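PDB 1RLK: hypothetical protein Ta0108 from Thermoplasma acidophilum, which probably hydrolyses the ester bond of peptidyl-tRNAs that drop off the ribosome during protein synthesis, releasing tRNA and an N-acyl amino acid. Local coordinates for residues K3-A8 / Q51-V56. Sequence-based numbering, arbitrary orientation.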
loop_
_atom_site.group_PDB
_atom_site.type_symbol
_atom_site.label_atom_id
_atom_site.label_comp_id
_atom_site.label_asym_id
_atom_site.label_seq_id
_atom_site.Cartn_x
_atom_site.Cartn_y
_atom_site.Cartn_z
ATOM N N LYS A 3 -9.662 4.729 11.124
ATOM C CA LYS A 3 -9.087 3.662 10.320
ATOM C C LYS A 3 -8.569 4.324 9.050
ATOM O O LYS A 3 -9.244 5.174 8.476
ATOM C CB LYS A 3 -10.109 2.573 9.992
ATOM C CG LYS A 3 -10.665 1.834 11.210
ATOM C CD LYS A 3 -9.574 1.135 12.028
ATOM C CE LYS A 3 -10.158 0.327 13.186
ATOM N NZ LYS A 3 -10.256 1.162 14.401
ATOM N N LYS A 4 -7.343 3.991 8.663
ATOM C CA LYS A 4 -6.752 4.490 7.431
ATOM C C LYS A 4 -6.070 3.357 6.655
ATOM O O LYS A 4 -5.721 2.331 7.212
ATOM C CB LYS A 4 -5.721 5.584 7.729
ATOM C CG LYS A 4 -6.182 6.697 8.710
ATOM C CD LYS A 4 -6.665 7.949 8.003
ATOM C CE LYS A 4 -6.896 9.111 8.992
ATOM N NZ LYS A 4 -5.780 10.111 8.973
ATOM N N MET A 5 -5.899 3.566 5.361
ATOM C CA MET A 5 -5.013 2.756 4.537
ATOM C C MET A 5 -3.788 3.583 4.184
ATOM O O MET A 5 -3.909 4.777 4.021
ATOM C CB MET A 5 -5.767 2.318 3.280
ATOM C CG MET A 5 -4.891 1.757 2.206
ATOM S SD MET A 5 -5.833 1.142 0.827
ATOM C CE MET A 5 -6.750 -0.045 1.571
ATOM N N VAL A 6 -2.604 2.970 4.104
ATOM C CA VAL A 6 -1.414 3.641 3.609
ATOM C C VAL A 6 -0.926 2.955 2.346
ATOM O O VAL A 6 -0.913 1.731 2.288
ATOM C CB VAL A 6 -0.239 3.577 4.622
ATOM C CG1 VAL A 6 0.985 4.317 4.091
ATOM C CG2 VAL A 6 -0.658 4.090 5.945
ATOM N N ILE A 7 -0.498 3.732 1.360
ATOM C CA ILE A 7 0.209 3.183 0.223
ATOM C C ILE A 7 1.531 3.888 0.086
ATOM O O ILE A 7 1.578 5.110 0.024
ATOM C CB ILE A 7 -0.609 3.318 -1.090
ATOM C CG1 ILE A 7 -2.004 2.740 -0.906
ATOM C CG2 ILE A 7 0.113 2.600 -2.221
ATOM C CD1 ILE A 7 -3.054 3.774 -0.574
ATOM N N ALA A 8 2.609 3.115 0.050
ATOM C CA ALA A 8 3.954 3.641 -0.069
ATOM C C ALA A 8 4.457 3.380 -1.477
ATOM O O ALA A 8 4.470 2.233 -1.922
ATOM C CB ALA A 8 4.871 2.991 0.965
ATOM N N GLN A 51 -13.123 5.737 3.385
ATOM C CA GLN A 51 -11.933 4.999 2.947
ATOM C C GLN A 51 -10.676 5.852 2.818
ATOM O O GLN A 51 -9.955 5.817 1.801
ATOM C CB GLN A 51 -12.235 4.239 1.661
ATOM C CG GLN A 51 -12.695 5.056 0.458
ATOM C CD GLN A 51 -12.880 4.153 -0.744
ATOM O OE1 GLN A 51 -11.937 3.503 -1.167
ATOM N NE2 GLN A 51 -14.110 4.063 -1.253
ATOM N N ARG A 52 -10.394 6.595 3.886
ATOM C CA ARG A 52 -9.253 7.495 3.916
ATOM C C ARG A 52 -7.937 6.776 3.681
ATOM O O ARG A 52 -7.698 5.705 4.218
ATOM C CB ARG A 52 -9.184 8.227 5.253
ATOM C CG ARG A 52 -10.374 9.148 5.476
ATOM C CD ARG A 52 -10.094 10.581 5.129
ATOM N NE ARG A 52 -9.121 11.187 6.036
ATOM C CZ ARG A 52 -9.373 11.563 7.290
ATOM N NH1 ARG A 52 -10.589 11.418 7.820
ATOM N NH2 ARG A 52 -8.399 12.094 8.021
ATOM N N LYS A 53 -7.081 7.419 2.900
ATOM C CA LYS A 53 -5.807 6.870 2.460
ATOM C C LYS A 53 -4.708 7.890 2.651
ATOM O O LYS A 53 -4.912 9.092 2.417
ATOM C CB LYS A 53 -5.896 6.491 0.975
ATOM C CG LYS A 53 -6.833 5.339 0.714
ATOM C CD LYS A 53 -7.067 5.124 -0.766
ATOM C CE LYS A 53 -8.164 4.137 -1.018
ATOM N NZ LYS A 53 -9.513 4.591 -0.555
ATOM N N ILE A 54 -3.551 7.409 3.085
ATOM C CA ILE A 54 -2.332 8.193 3.196
ATOM C C ILE A 54 -1.371 7.642 2.134
ATOM O O ILE A 54 -1.173 6.432 2.071
ATOM C CB ILE A 54 -1.728 8.009 4.596
ATOM C CG1 ILE A 54 -2.676 8.556 5.680
ATOM C CG2 ILE A 54 -0.358 8.661 4.696
ATOM C CD1 ILE A 54 -2.347 8.058 7.050
ATOM N N VAL A 55 -0.805 8.501 1.296
ATOM C CA VAL A 55 0.159 8.077 0.280
ATOM C C VAL A 55 1.517 8.700 0.586
ATOM O O VAL A 55 1.665 9.922 0.604
ATOM C CB VAL A 55 -0.302 8.480 -1.145
ATOM C CG1 VAL A 55 0.634 7.936 -2.192
ATOM C CG2 VAL A 55 -1.740 8.015 -1.377
ATOM N N VAL A 56 2.493 7.844 0.862
ATOM C CA VAL A 56 3.858 8.266 1.118
ATOM C C VAL A 56 4.751 7.804 -0.013
ATOM O O VAL A 56 4.384 6.929 -0.816
ATOM C CB VAL A 56 4.371 7.727 2.471
ATOM C CG1 VAL A 56 3.560 8.307 3.615
ATOM C CG2 VAL A 56 4.359 6.160 2.531
HETATM O O HOH W 1 -11.722 5.973 6.333
HETATM O O HOH W 2 -5.317 11.237 6.724
#
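Lys4 lies alongside Arg52 with its tip turned the same way, its CD 3.7 Å from Arg52 CB and its CE over one face of the guanidinium. They sit at the N-terminal end of a parallel strand pair in the mixed sheet of this PTH2-family protein: 3-10, an inner strand, and 53-58, at one edge of the sheet, joined by a right-handed crossover through helices 17-38 and 40-48. Long aliphatic shafts let two cations pack here; the like charges of Lys4 NZ and Arg52 NH2, 3.4 Å apart, are probably eased by Glu104, which forms a salt bridge with Lys4, and by a water accepting from both, weakly from Arg52. Four backbone hydrogen bonds follow: Met5 N to Arg52 O, Ile54 N to Met5 O, Ile7 N to Ile54 O and Val56 N to Ile7 O. Met5 and Ile7 turn to the face lined by helix 17-38, where flexible and branched apolar chains fill the layer between sheet and helix. On that face Lys53 lays its CG 4.1 Å from Met5 CB, then bends at its last torsion (chi4 65°) to give NZ to both Gln51 O and Gln51 OE1, each at 2.7 Å. An alanine in place of Lys53 would probably leave both Gln51 oxygens without this donor and the Gln51 amide freer to turn. The opposite face carries Val6, Ile54 and Val56, beta-branched residues suited to strands, and the smaller Ala8, with helix 104-111 against Val6. Small Ala8 admits a close neighbour: Val56 CG2, staggered between its own backbone N and carbonyl carbon, comes 3.6 Å from Ala8 CB.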